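Local atomic coordinates of probable quinone reductase Qor (NADPH:quinone reductase) (Zeta-crystallin homolog protein) (Mycobacterium tuberculosis, PDB entry 4RVU), a protein that binds NADPH and probably catalyses the transfer of its electrons to quinone substrates. Residues A[7-13]-A[59-63]; A[178-182]-A[322-326]; A[229-233]-A[259-263]. All blocks are in the same frame, centred on the assembly; numbering follows the deposited sequence.

Interaction 1. Residues A[7-13]-A[59-63]; sequences AIEVTET and LPFVI
F61 places CG between its backbone N and carbonyl carbon (chi1 61°), a rotation that swings the ring in toward V10 on the neighbouring strand. On V10 it is the branch carbon CB that sits over the ring, 4.3 Å from the F61 ring centroid, displaced toward the rim at CZ. This CH-pi contact covers one ring face, while CD1 of L59 approaches the same ring at its edge, in plane. The backbones of V10 and F61 form an antiparallel hydrogen-bonded pair: V10 N donates to F61 O over 2.8 Å with an almost straight N-H...O angle of 178°, and F61 N returns a bond of 3.1 Å to V10 O, arriving in the carbonyl plane. E9 and V62 follow as a non-hydrogen-bonded pair, beyond which I63 N reaches I8 O only weakly, at 3.3 Å. The pairing adds the short strand 61-62 to one side of strand 5-10, the middle strand of a three-stranded antiparallel sheet; A7 and E9 bond to V22 and R20 of strand 20-24 on the other side. Residues 59-63 belong to the GroES-like part of this enoyl reductase-type chain. Past the V62 pair, CG2 of I8 meets CG2 of I63 at 4.2 Å, both residues being buried. E9 stretches out alongside P60, the two pointing the same way, with OE2 of E9 4.0 Å from CB of P60. The peptide bond before P60 is cis, and L59 lies beyond the last strand pair, where its isobutyl group packs against the outgoing 11-13 chain. CD2 of L59 approaches T11 O to 3.4 Å, and CD1 of L59 touches CG2 of T13 at 3.9 Å, the two side chains crossing at about a right angle.

Interaction 2. Residues A[178-182]-A[322-326]; sequences STAEK and RKTVG. With NDP (NADPH dihydro-nicotinamide-adenine-dinucleotide phosphate), chain E.
This is a polar contact, partly direct and partly through the ligand: S178, just before helix 180-188, and K182, in its first turn, meet the loop between helix 312-320 and strand 327-331, where R322 joins them at the phosphate on the adenosine ribose of NADPH. R322 follows helix 312-320 in a Schellman motif with positive phi, and its carbonyl O accepts from K182. NZ of K182 donates to R322 O at 2.8 Å from well above the carbonyl plane, and to T324 O at 3.1 Å nearly head-on. A third bond runs from K182 NZ to phosphate oxygen O2X at 2.7 Å, so one ammonium ties the protein loop to the ligand. The lysine reaches these acceptors with its chain fully extended beyond CG, its CG resting on CG1 of V325 at 3.9 Å. Its backbone N is held as well, bonded to OG1 of T179, the N-cap of the helix. R322 binds a different phosphate oxygen. A bend at chi3 (71°) lays the guanidinium flat against the adenine, with N7A over its centre, 3.4 Å above the plane, while phosphate oxygen O1X lies at the edge, in plane, accepting from R322 NE at 2.8 Å and from R322 NH2 at 2.7 Å. Y197 adds a cation-pi contact to the arginine and bonds to the ligand through its hydroxyl. S178 OG lies implausibly close to O2X, its geometry there doubtful, and accepts from a water that also donates to R322 O, a water-mediated link in addition to the lysine bonds. Because NADH lacks this phosphate, the geometry is consistent with selection of NADPH; the two cationic side chains probably favour the doubly charged phosphate, whose negative charge in turn offsets their proximity.

Interaction 3. Residues A[229-233]-A[259-263]; sequences FDASL and RLNAA
Two short helices of the Rossmann-type nucleotide-binding domain, 229-234 and 258-262, draw closest where the CA atoms of L233 and A263 stand 6.6 Å apart. L233 N bonds back to F229 O, which puts L233 one turn beyond F229 on the helix side facing residues 259-263. L233 carries the apolar part of the contact. Its CD1 lies 3.7 Å from CB of A263 and also touches CD2 of L260, whose side chain it crosses at about a right angle; its CD2 packs against CB and NE of R259. The arginine chain turns back about its CG-CD bond (chi3 63°) to reach D230 in a salt bridge, R259 NH2 to D230 OD1 at 2.8 Å. The nitrogen approaches from above the carboxylate, and the two flat groups stand nearly perpendicular, 83° between their planes. NH2 of R259 is also 4.0 Å from CE1 of F229, near the plane of the ring. F229 itself packs on L242 and L244 of strand 240-244, and L260 also meets L268 of the second subunit. A water accepts from R259 NH2 at 3.2 Å and donates to D230 O at 2.8 Å.

Overall arrangement
The three contacts are separate, and only interaction 2 touches the cofactor. It grips the phosphate on the adenosine ribose, and its centre lies 27 Å from that of interaction 3 and 29 Å from that of interaction 1. Interactions 1 and 3 are the most distant pair, with centres 38 Å apart and nearest atoms about 25 Å apart. Neither touches the cofactor, and both lie at a similar distance from it: the side chain of I63 is about 13 Å from NADPH and about 8 Å from that of Y49, which binds it, whereas the side chain of F229 is about 12 Å from NADPH. In sequence, interaction 1 precedes the others, and interaction 3 falls between the two segments of interaction 2.

Interaction 1. Residues A[7-13]-A[59-63]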
ATOM      1  N   ALA A   7     -20.008 -27.803 -22.539  1.00 20.72           N
ATOM      2  CA  ALA A   7     -19.499 -26.579 -21.923  1.00 21.39           C
ATOM      3  C   ALA A   7     -20.515 -26.046 -20.927  1.00 22.48           C
ATOM      4  O   ALA A   7     -21.690 -26.419 -20.968  1.00 21.65           O
ATOM      5  CB  ALA A   7     -19.188 -25.515 -22.981  1.00 22.09           C
ATOM      6  N   ILE A   8     -20.053 -25.167 -20.044  1.00 19.09           N
ATOM      7  CA  ILE A   8     -20.920 -24.514 -19.081  1.00 19.54           C
ATOM      8  C   ILE A   8     -21.050 -23.055 -19.496  1.00 20.74           C
ATOM      9  O   ILE A   8     -20.096 -22.268 -19.404  1.00 19.90           O
ATOM     10  CB  ILE A   8     -20.374 -24.626 -17.646  1.00 18.94           C
ATOM     11  CG1 ILE A   8     -20.242 -26.101 -17.226  1.00 19.92           C
ATOM     12  CG2 ILE A   8     -21.276 -23.887 -16.661  1.00 19.19           C
ATOM     13  CD1 ILE A   8     -21.573 -26.793 -16.889  1.00 18.96           C
ATOM     14  N   GLU A   9     -22.228 -22.693 -19.983  1.00 30.95           N
ATOM     15  CA  GLU A   9     -22.417 -21.358 -20.537  1.00 30.70           C
ATOM     16  C   GLU A   9     -23.321 -20.531 -19.642  1.00 32.04           C
ATOM     17  O   GLU A   9     -24.270 -21.051 -19.047  1.00 31.93           O
ATOM     18  CB  GLU A   9     -23.024 -21.467 -21.934  1.00 32.37           C
ATOM     19  CG  GLU A   9     -23.365 -20.137 -22.582  1.00 33.83           C
ATOM     20  CD  GLU A   9     -24.155 -20.324 -23.855  1.00 34.79           C
ATOM     21  OE1 GLU A   9     -25.303 -20.814 -23.773  1.00 35.80           O
ATOM     22  OE2 GLU A   9     -23.623 -19.997 -24.934  1.00 36.11           O
ATOM     23  N   VAL A  10     -23.013 -19.243 -19.544  1.00 28.96           N
ATOM     24  CA  VAL A  10     -23.846 -18.291 -18.826  1.00 29.92           C
ATOM     25  C   VAL A  10     -24.517 -17.380 -19.854  1.00 31.11           C
ATOM     26  O   VAL A  10     -23.839 -16.683 -20.609  1.00 29.63           O
ATOM     27  CB  VAL A  10     -23.005 -17.481 -17.827  1.00 31.06           C
ATOM     28  CG1 VAL A  10     -23.848 -16.425 -17.128  1.00 31.16           C
ATOM     29  CG2 VAL A  10     -22.380 -18.421 -16.807  1.00 30.41           C
ATOM     30  N   THR A  11     -25.846 -17.432 -19.902  1.00 37.33           N
ATOM     31  CA  THR A  11     -26.647 -16.647 -20.839  1.00 38.22           C
ATOM     32  C   THR A  11     -27.170 -15.407 -20.124  1.00 38.24           C
ATOM     33  O   THR A  11     -27.334 -14.336 -20.719  1.00 37.96           O
ATOM     34  CB  THR A  11     -27.809 -17.501 -21.400  1.00 37.36           C
ATOM     35  OG1 THR A  11     -27.295 -18.399 -22.392  1.00 38.39           O
ATOM     36  CG2 THR A  11     -28.890 -16.637 -22.032  1.00 40.02           C
ATOM     37  N   GLU A  12     -27.411 -15.555 -18.829  1.00 44.01           N
ATOM     38  CA  GLU A  12     -27.768 -14.427 -17.987  1.00 44.90           C
ATOM     39  C   GLU A  12     -27.020 -14.594 -16.674  1.00 45.03           C
ATOM     40  O   GLU A  12     -26.808 -15.718 -16.218  1.00 45.19           O
ATOM     41  CB  GLU A  12     -29.284 -14.381 -17.751  1.00 44.97           C
ATOM     42  CG  GLU A  12     -29.737 -15.031 -16.441  1.00 46.18           C
ATOM     43  CD  GLU A  12     -31.238 -15.269 -16.378  1.00 46.59           C
ATOM     44  OE1 GLU A  12     -31.721 -16.161 -17.113  1.00 47.28           O
ATOM     45  OE2 GLU A  12     -31.927 -14.569 -15.590  1.00 44.75           O
ATOM     46  N   THR A  13     -26.604 -13.484 -16.070  1.00 36.17           N
ATOM     47  CA  THR A  13     -25.889 -13.547 -14.799  1.00 36.30           C
ATOM     48  C   THR A  13     -26.850 -13.834 -13.642  1.00 36.17           C
ATOM     49  O   THR A  13     -28.058 -13.650 -13.775  1.00 36.28           O
ATOM     50  CB  THR A  13     -25.078 -12.264 -14.531  1.00 37.89           C
ATOM     51  OG1 THR A  13     -25.958 -11.138 -14.427  1.00 38.52           O
ATOM     52  CG2 THR A  13     -24.081 -12.021 -15.662  1.00 38.04           C
ATOM     53  N   LEU A  59     -22.239 -11.038 -22.464  1.00 43.70           N
ATOM     54  CA  LEU A  59     -23.070 -12.241 -22.497  1.00 42.38           C
ATOM     55  C   LEU A  59     -23.384 -12.659 -23.933  1.00 42.67           C
ATOM     56  O   LEU A  59     -23.474 -11.813 -24.826  1.00 43.63           O
ATOM     57  CB  LEU A  59     -24.385 -11.993 -21.751  1.00 41.26           C
ATOM     58  CG  LEU A  59     -24.502 -12.152 -20.234  1.00 41.79           C
ATOM     59  CD1 LEU A  59     -23.293 -11.646 -19.483  1.00 43.08           C
ATOM     60  CD2 LEU A  59     -25.753 -11.447 -19.746  1.00 41.11           C
ATOM     61  N   PRO A  60     -23.533 -13.973 -24.171  1.00 40.74           N
ATOM     62  CA  PRO A  60     -23.239 -15.048 -23.217  1.00 40.04           C
ATOM     63  C   PRO A  60     -21.750 -15.382 -23.221  1.00 40.80           C
ATOM     64  O   PRO A  60     -21.014 -14.916 -24.096  1.00 40.15           O
ATOM     65  CB  PRO A  60     -24.035 -16.226 -23.777  1.00 39.28           C
ATOM     66  CG  PRO A  60     -24.050 -15.995 -25.242  1.00 40.80           C
ATOM     67  CD  PRO A  60     -24.155 -14.494 -25.403  1.00 38.75           C
ATOM     68  N   PHE A  61     -21.304 -16.168 -22.249  1.00 31.07           N
ATOM     69  CA  PHE A  61     -19.919 -16.618 -22.239  1.00 30.49           C
ATOM     70  C   PHE A  61     -19.800 -17.992 -21.593  1.00 29.69           C
ATOM     71  O   PHE A  61     -20.633 -18.367 -20.767  1.00 29.38           O
ATOM     72  CB  PHE A  61     -18.995 -15.596 -21.556  1.00 29.64           C
ATOM     73  CG  PHE A  61     -19.321 -15.320 -20.104  1.00 30.74           C
ATOM     74  CD1 PHE A  61     -20.187 -14.288 -19.753  1.00 30.87           C
ATOM     75  CD2 PHE A  61     -18.721 -16.058 -19.088  1.00 29.96           C
ATOM     76  CE1 PHE A  61     -20.472 -14.019 -18.422  1.00 30.07           C
ATOM     77  CE2 PHE A  61     -19.001 -15.800 -17.758  1.00 30.62           C
ATOM     78  CZ  PHE A  61     -19.878 -14.776 -17.422  1.00 31.44           C
ATOM     79  N   VAL A  62     -18.791 -18.750 -22.014  1.00 26.60           N
ATOM     80  CA  VAL A  62     -18.415 -19.984 -21.330  1.00 25.58           C
ATOM     81  C   VAL A  62     -17.456 -19.559 -20.229  1.00 25.53           C
ATOM     82  O   VAL A  62     -16.492 -18.838 -20.490  1.00 26.17           O
ATOM     83  CB  VAL A  62     -17.737 -20.986 -22.286  1.00 25.83           C
ATOM     84  CG1 VAL A  62     -17.198 -22.184 -21.520  1.00 25.89           C
ATOM     85  CG2 VAL A  62     -18.714 -21.456 -23.349  1.00 28.29           C
ATOM     86  N   ILE A  63     -17.727 -19.985 -18.998  1.00 26.60           N
ATOM     87  CA  ILE A  63     -17.056 -19.453 -17.812  1.00 26.73           C
ATOM     88  C   ILE A  63     -15.744 -20.175 -17.458  1.00 26.55           C
ATOM     89  O   ILE A  63     -15.534 -21.321 -17.875  1.00 26.97           O
ATOM     90  CB  ILE A  63     -18.033 -19.504 -16.620  1.00 27.10           C
ATOM     91  CG1 ILE A  63     -17.526 -18.719 -15.413  1.00 28.91           C
ATOM     92  CG2 ILE A  63     -18.352 -20.933 -16.261  1.00 27.83           C
ATOM     93  CD1 ILE A  63     -18.632 -18.316 -14.478  1.00 28.01           C
TER

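Interaction 2. Residues A[178-182]-A[322-326]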
ATOM      1  N   SER A 178     -13.351 -21.799   9.551  1.00 21.45           N
ATOM      2  CA  SER A 178     -14.713 -21.851  10.077  1.00 21.76           C
ATOM      3  C   SER A 178     -15.081 -23.132  10.833  1.00 22.73           C
ATOM      4  O   SER A 178     -16.103 -23.164  11.513  1.00 22.55           O
ATOM      5  CB  SER A 178     -15.734 -21.620   8.966  1.00 22.33           C
ATOM      6  OG  SER A 178     -15.777 -22.718   8.068  1.00 22.42           O
ATOM      7  N   THR A 179     -14.270 -24.181  10.711  1.00 20.88           N
ATOM      8  CA  THR A 179     -14.592 -25.483  11.323  1.00 22.59           C
ATOM      9  C   THR A 179     -13.355 -26.153  11.908  1.00 22.97           C
ATOM     10  O   THR A 179     -12.222 -25.843  11.525  1.00 21.94           O
ATOM     11  CB  THR A 179     -15.187 -26.476  10.305  1.00 23.12           C
ATOM     12  OG1 THR A 179     -14.167 -26.868   9.381  1.00 22.35           O
ATOM     13  CG2 THR A 179     -16.361 -25.877   9.549  1.00 23.37           C
ATOM     14  N   ALA A 180     -13.577 -27.081  12.829  1.00 22.86           N
ATOM     15  CA  ALA A 180     -12.485 -27.843  13.416  1.00 23.81           C
ATOM     16  C   ALA A 180     -11.798 -28.744  12.390  1.00 22.58           C
ATOM     17  O   ALA A 180     -10.596 -29.002  12.511  1.00 23.87           O
ATOM     18  CB  ALA A 180     -12.969 -28.657  14.616  1.00 23.70           C
ATOM     19  N   GLU A 181     -12.551 -29.224  11.396  1.00 28.60           N
ATOM     20  CA  GLU A 181     -11.967 -30.024  10.304  1.00 29.76           C
ATOM     21  C   GLU A 181     -10.948 -29.182   9.544  1.00 29.05           C
ATOM     22  O   GLU A 181      -9.838 -29.637   9.244  1.00 28.49           O
ATOM     23  CB  GLU A 181     -13.032 -30.538   9.318  1.00 30.90           C
ATOM     24  CG  GLU A 181     -12.431 -31.322   8.117  1.00 31.30           C
ATOM     25  CD  GLU A 181     -13.351 -31.428   6.894  1.00 34.33           C
ATOM     26  OE1 GLU A 181     -14.378 -30.720   6.833  1.00 35.53           O
ATOM     27  OE2 GLU A 181     -13.031 -32.226   5.982  1.00 35.91           O
ATOM     28  N   LYS A 182     -11.338 -27.950   9.233  1.00 22.91           N
ATOM     29  CA  LYS A 182     -10.459 -27.022   8.522  1.00 22.83           C
ATOM     30  C   LYS A 182      -9.268 -26.614   9.381  1.00 22.32           C
ATOM     31  O   LYS A 182      -8.152 -26.442   8.885  1.00 21.96           O
ATOM     32  CB  LYS A 182     -11.251 -25.801   8.046  1.00 21.19           C
ATOM     33  CG  LYS A 182     -12.249 -26.144   6.939  1.00 21.70           C
ATOM     34  CD  LYS A 182     -12.842 -24.898   6.304  1.00 22.89           C
ATOM     35  CE  LYS A 182     -13.965 -25.255   5.344  1.00 22.20           C
ATOM     36  NZ  LYS A 182     -14.339 -24.089   4.484  1.00 22.26           N
ATOM     37  N   ARG A 322     -19.076 -22.110   1.862  1.00 19.30           N
ATOM     38  CA  ARG A 322     -17.927 -22.356   2.745  1.00 19.54           C
ATOM     39  C   ARG A 322     -17.728 -23.849   3.031  1.00 19.61           C
ATOM     40  O   ARG A 322     -17.135 -24.233   4.038  1.00 19.37           O
ATOM     41  CB  ARG A 322     -18.052 -21.555   4.058  1.00 19.44           C
ATOM     42  CG  ARG A 322     -18.466 -20.095   3.864  1.00 19.99           C
ATOM     43  CD  ARG A 322     -18.734 -19.385   5.203  1.00 19.17           C
ATOM     44  NE  ARG A 322     -17.520 -19.144   5.982  1.00 19.60           N
ATOM     45  CZ  ARG A 322     -17.475 -18.363   7.061  1.00 21.17           C
ATOM     46  NH1 ARG A 322     -18.580 -17.753   7.482  1.00 20.21           N
ATOM     47  NH2 ARG A 322     -16.330 -18.184   7.718  1.00 19.86           N
ATOM     48  N   LYS A 323     -18.203 -24.695   2.125  1.00 23.63           N
ATOM     49  CA  LYS A 323     -18.181 -26.133   2.376  1.00 23.72           C
ATOM     50  C   LYS A 323     -16.983 -26.850   1.754  1.00 25.97           C
ATOM     51  O   LYS A 323     -16.748 -28.036   2.023  1.00 25.80           O
ATOM     52  CB  LYS A 323     -19.460 -26.769   1.846  1.00 25.06           C
ATOM     53  CG  LYS A 323     -20.721 -26.420   2.608  1.00 26.61           C
ATOM     54  CD  LYS A 323     -21.902 -27.027   1.864  1.00 27.15           C
ATOM     55  CE  LYS A 323     -23.170 -27.088   2.698  1.00 28.86           C
ATOM     56  NZ  LYS A 323     -24.244 -27.777   1.905  1.00 29.26           N
ATOM     57  N   THR A 324     -16.238 -26.156   0.901  1.00 20.12           N
ATOM     58  CA  THR A 324     -15.101 -26.801   0.237  1.00 20.05           C
ATOM     59  C   THR A 324     -13.858 -26.683   1.105  1.00 21.08           C
ATOM     60  O   THR A 324     -13.777 -25.814   1.974  1.00 21.25           O
ATOM     61  CB  THR A 324     -14.822 -26.216  -1.168  1.00 19.95           C
ATOM     62  OG1 THR A 324     -14.400 -24.845  -1.057  1.00 19.92           O
ATOM     63  CG2 THR A 324     -16.066 -26.297  -2.034  1.00 20.61           C
ATOM     64  N   VAL A 325     -12.903 -27.582   0.886  1.00 21.05           N
ATOM     65  CA  VAL A 325     -11.586 -27.468   1.490  1.00 21.06           C
ATOM     66  C   VAL A 325     -10.568 -27.568   0.369  1.00 22.28           C
ATOM     67  O   VAL A 325     -10.717 -28.381  -0.549  1.00 22.30           O
ATOM     68  CB  VAL A 325     -11.323 -28.568   2.549  1.00 23.15           C
ATOM     69  CG1 VAL A 325     -12.248 -28.392   3.749  1.00 23.95           C
ATOM     70  CG2 VAL A 325     -11.515 -29.937   1.946  1.00 23.18           C
ATOM     71  N   GLY A 326      -9.542 -26.729   0.430  1.00 18.90           N
ATOM     72  CA  GLY A 326      -8.514 -26.707  -0.597  1.00 18.52           C
ATOM     73  C   GLY A 326      -9.031 -26.398  -1.990  1.00 19.20           C
ATOM     74  O   GLY A 326     -10.109 -25.801  -2.164  1.00 19.19           O
TER
HETATM   75  PA  NDP E 401     -11.255 -20.541  -1.212  1.00 22.77           P
HETATM   76  O1A NDP E 401     -10.971 -21.974  -1.563  1.00 20.89           O
HETATM   77  O2A NDP E 401     -10.372 -19.832  -0.226  1.00 21.76           O
HETATM   78  O5B NDP E 401     -12.779 -20.428  -0.712  1.00 22.87           O
HETATM   79  C5B NDP E 401     -13.231 -19.252  -0.049  1.00 23.23           C
HETATM   80  C4B NDP E 401     -13.075 -19.470   1.447  1.00 22.06           C
HETATM   81  O4B NDP E 401     -13.229 -18.247   2.167  1.00 22.25           O
HETATM   82  C3B NDP E 401     -14.146 -20.401   1.986  1.00 23.81           C
HETATM   83  O3B NDP E 401     -13.750 -21.770   1.904  1.00 23.37           O
HETATM   84  C2B NDP E 401     -14.313 -19.945   3.422  1.00 21.86           C
HETATM   85  O2B NDP E 401     -13.538 -20.749   4.300  1.00 21.16           O
HETATM   86  C1B NDP E 401     -13.810 -18.509   3.444  1.00 20.98           C
HETATM   87  N9A NDP E 401     -14.981 -17.636   3.690  1.00 21.62           N
HETATM   88  C8A NDP E 401     -15.140 -16.809   4.735  1.00 21.38           C
HETATM   89  N7A NDP E 401     -16.331 -16.169   4.673  1.00 21.44           N
HETATM   90  C5A NDP E 401     -16.963 -16.598   3.569  1.00 22.16           C
HETATM   91  C6A NDP E 401     -18.261 -16.328   2.909  1.00 22.38           C
HETATM   92  N6A NDP E 401     -19.137 -15.448   3.440  1.00 22.83           N
HETATM   93  N1A NDP E 401     -18.536 -16.991   1.766  1.00 23.18           N
HETATM   94  C2A NDP E 401     -17.668 -17.868   1.234  1.00 22.52           C
HETATM   95  N3A NDP E 401     -16.476 -18.162   1.777  1.00 21.68           N
HETATM   96  C4A NDP E 401     -16.071 -17.570   2.924  1.00 22.67           C
HETATM   97  O3  NDP E 401     -11.305 -19.696  -2.573  1.00 22.41           O
HETATM   98  PN  NDP E 401     -10.019 -19.535  -3.519  1.00 22.37           P
HETATM   99  O1N NDP E 401      -8.860 -20.260  -2.889  1.00 21.87           O
HETATM  100  O2N NDP E 401     -10.447 -19.848  -4.928  1.00 21.62           O
HETATM  101  O5D NDP E 401      -9.728 -17.958  -3.430  1.00 21.82           O
HETATM  102  C5D NDP E 401      -9.444 -17.345  -2.175  1.00 22.07           C
HETATM  103  C4D NDP E 401      -9.743 -15.855  -2.253  1.00 21.71           C
HETATM  104  O4D NDP E 401      -8.717 -15.194  -2.991  1.00 22.58           O
HETATM  105  C3D NDP E 401     -11.038 -15.594  -2.994  1.00 22.96           C
HETATM  106  O3D NDP E 401     -11.703 -14.505  -2.356  1.00 23.24           O
HETATM  107  C2D NDP E 401     -10.612 -15.174  -4.384  1.00 26.23           C
HETATM  108  O2D NDP E 401     -11.552 -14.248  -4.933  1.00 23.50           O
HETATM  109  C1D NDP E 401      -9.263 -14.522  -4.127  1.00 23.98           C
HETATM  110  N1N NDP E 401      -8.314 -14.636  -5.235  1.00 23.77           N
HETATM  111  C2N NDP E 401      -7.693 -13.530  -5.651  1.00 22.62           C
HETATM  112  C3N NDP E 401      -6.766 -13.549  -6.682  1.00 21.95           C
HETATM  113  C7N NDP E 401      -6.113 -12.266  -7.101  1.00 22.46           C
HETATM  114  O7N NDP E 401      -5.250 -12.292  -7.961  1.00 22.30           O
HETATM  115  N7N NDP E 401      -6.489 -11.133  -6.512  1.00 20.89           N
HETATM  116  C4N NDP E 401      -6.408 -14.839  -7.381  1.00 21.43           C
HETATM  117  C5N NDP E 401      -7.144 -15.970  -6.827  1.00 22.26           C
HETATM  118  C6N NDP E 401      -8.053 -15.827  -5.785  1.00 22.39           C
HETATM  119  P2B NDP E 401     -13.786 -20.705   5.889  1.00 21.70           P
HETATM  120  O1X NDP E 401     -14.707 -19.535   6.085  1.00 23.18           O
HETATM  121  O2X NDP E 401     -14.408 -22.035   6.205  1.00 24.31           O
HETATM  122  O3X NDP E 401     -12.414 -20.531   6.473  1.00 23.75           O
HETATM  123  O   HOH W   1     -17.816 -24.048   6.732  1.00 31.49           O

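Interaction 3. Residues A[229-233]-A[259-263]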
ATOM      1  N   PHE A 229     -11.864  -7.475   7.152  1.00 19.15           N
ATOM      2  CA  PHE A 229     -10.994  -6.329   6.857  1.00 19.66           C
ATOM      3  C   PHE A 229     -10.629  -5.497   8.093  1.00 19.93           C
ATOM      4  O   PHE A 229      -9.445  -5.215   8.331  1.00 19.71           O
ATOM      5  CB  PHE A 229     -11.583  -5.419   5.774  1.00 19.31           C
ATOM      6  CG  PHE A 229     -10.649  -4.319   5.361  1.00 19.73           C
ATOM      7  CD1 PHE A 229     -10.676  -3.091   6.010  1.00 20.17           C
ATOM      8  CD2 PHE A 229      -9.712  -4.525   4.356  1.00 19.90           C
ATOM      9  CE1 PHE A 229      -9.810  -2.078   5.655  1.00 20.06           C
ATOM     10  CE2 PHE A 229      -8.832  -3.507   3.990  1.00 20.27           C
ATOM     11  CZ  PHE A 229      -8.888  -2.279   4.648  1.00 19.95           C
ATOM     12  N   ASP A 230     -11.633  -5.080   8.866  1.00 24.03           N
ATOM     13  CA  ASP A 230     -11.360  -4.254  10.038  1.00 24.11           C
ATOM     14  C   ASP A 230     -10.393  -4.941  10.997  1.00 23.54           C
ATOM     15  O   ASP A 230      -9.484  -4.308  11.535  1.00 22.72           O
ATOM     16  CB  ASP A 230     -12.660  -3.878  10.758  1.00 25.14           C
ATOM     17  CG  ASP A 230     -13.566  -3.016   9.902  1.00 25.42           C
ATOM     18  OD1 ASP A 230     -13.133  -2.607   8.805  1.00 24.44           O
ATOM     19  OD2 ASP A 230     -14.713  -2.742  10.328  1.00 27.09           O
ATOM     20  N   ALA A 231     -10.588  -6.245  11.195  1.00 17.40           N
ATOM     21  CA  ALA A 231      -9.707  -7.032  12.042  1.00 17.51           C
ATOM     22  C   ALA A 231      -8.300  -7.157  11.457  1.00 17.47           C
ATOM     23  O   ALA A 231      -7.310  -7.071  12.187  1.00 17.37           O
ATOM     24  CB  ALA A 231     -10.307  -8.403  12.297  1.00 17.93           C
ATOM     25  N   SER A 232      -8.212  -7.380  10.146  1.00 18.11           N
ATOM     26  CA  SER A 232      -6.917  -7.439   9.470  1.00 18.24           C
ATOM     27  C   SER A 232      -6.147  -6.143   9.682  1.00 17.54           C
ATOM     28  O   SER A 232      -4.970  -6.155  10.058  1.00 17.73           O
ATOM     29  CB  SER A 232      -7.105  -7.656   7.970  1.00 18.36           C
ATOM     30  OG  SER A 232      -7.673  -8.927   7.706  1.00 18.99           O
ATOM     31  N   LEU A 233      -6.816  -5.031   9.424  1.00 18.06           N
ATOM     32  CA  LEU A 233      -6.178  -3.720   9.563  1.00 17.05           C
ATOM     33  C   LEU A 233      -5.686  -3.491  11.000  1.00 17.64           C
ATOM     34  O   LEU A 233      -4.582  -2.983  11.222  1.00 17.37           O
ATOM     35  CB  LEU A 233      -7.140  -2.612   9.121  1.00 17.26           C
ATOM     36  CG  LEU A 233      -6.597  -1.179   9.215  1.00 18.25           C
ATOM     37  CD1 LEU A 233      -5.386  -1.044   8.321  1.00 18.30           C
ATOM     38  CD2 LEU A 233      -7.646  -0.155   8.831  1.00 17.44           C
ATOM     39  N   ARG A 259      -7.376   5.803   8.424  1.00 21.18           N
ATOM     40  CA  ARG A 259      -7.341   4.547   9.162  1.00 20.00           C
ATOM     41  C   ARG A 259      -5.982   3.879   9.017  1.00 19.76           C
ATOM     42  O   ARG A 259      -5.526   3.198   9.933  1.00 21.00           O
ATOM     43  CB  ARG A 259      -8.462   3.601   8.710  1.00 20.44           C
ATOM     44  CG  ARG A 259      -9.857   4.105   9.085  1.00 21.34           C
ATOM     45  CD  ARG A 259     -10.947   3.246   8.465  1.00 20.87           C
ATOM     46  NE  ARG A 259     -10.892   1.875   8.962  1.00 21.30           N
ATOM     47  CZ  ARG A 259     -11.528   0.851   8.400  1.00 21.22           C
ATOM     48  NH1 ARG A 259     -12.272   1.040   7.319  1.00 22.13           N
ATOM     49  NH2 ARG A 259     -11.414  -0.362   8.912  1.00 21.08           N
ATOM     50  N   LEU A 260      -5.330   4.072   7.873  1.00 17.96           N
ATOM     51  CA  LEU A 260      -4.031   3.439   7.628  1.00 17.79           C
ATOM     52  C   LEU A 260      -2.948   4.095   8.478  1.00 18.63           C
ATOM     53  O   LEU A 260      -1.962   3.464   8.859  1.00 18.80           O
ATOM     54  CB  LEU A 260      -3.661   3.509   6.142  1.00 17.83           C
ATOM     55  CG  LEU A 260      -4.679   2.999   5.124  1.00 19.06           C
ATOM     56  CD1 LEU A 260      -4.132   3.125   3.699  1.00 18.68           C
ATOM     57  CD2 LEU A 260      -5.070   1.541   5.411  1.00 18.82           C
ATOM     58  N   ASN A 261      -3.149   5.378   8.772  1.00 18.68           N
ATOM     59  CA  ASN A 261      -2.270   6.130   9.643  1.00 18.93           C
ATOM     60  C   ASN A 261      -2.418   5.599  11.070  1.00 18.74           C
ATOM     61  O   ASN A 261      -1.461   5.141  11.668  1.00 18.48           O
ATOM     62  CB  ASN A 261      -2.644   7.618   9.539  1.00 18.58           C
ATOM     63  CG  ASN A 261      -1.784   8.520  10.411  1.00 19.36           C
ATOM     64  OD1 ASN A 261      -0.934   8.062  11.182  1.00 20.16           O
ATOM     65  ND2 ASN A 261      -2.011   9.826  10.297  1.00 18.89           N
ATOM     66  N   ALA A 262      -3.638   5.640  11.592  1.00 21.30           N
ATOM     67  CA  ALA A 262      -3.919   5.180  12.945  1.00 20.95           C
ATOM     68  C   ALA A 262      -3.459   3.738  13.182  1.00 20.49           C
ATOM     69  O   ALA A 262      -3.001   3.393  14.274  1.00 20.45           O
ATOM     70  CB  ALA A 262      -5.403   5.333  13.247  1.00 21.10           C
ATOM     71  N   ALA A 263      -3.553   2.904  12.150  1.00 18.02           N
ATOM     72  CA  ALA A 263      -3.212   1.491  12.279  1.00 18.23           C
ATOM     73  C   ALA A 263      -1.708   1.261  12.367  1.00 17.39           C
ATOM     74  O   ALA A 263      -1.270   0.156  12.673  1.00 18.02           O
ATOM     75  CB  ALA A 263      -3.810   0.696  11.125  1.00 17.78           C
TER
HETATM   76  O   HOH W   2      -9.984  -1.559  11.563  1.00 26.72           O
HETATM   77  O   HOH W   3      -2.842  -2.131  13.302  1.00 18.01           O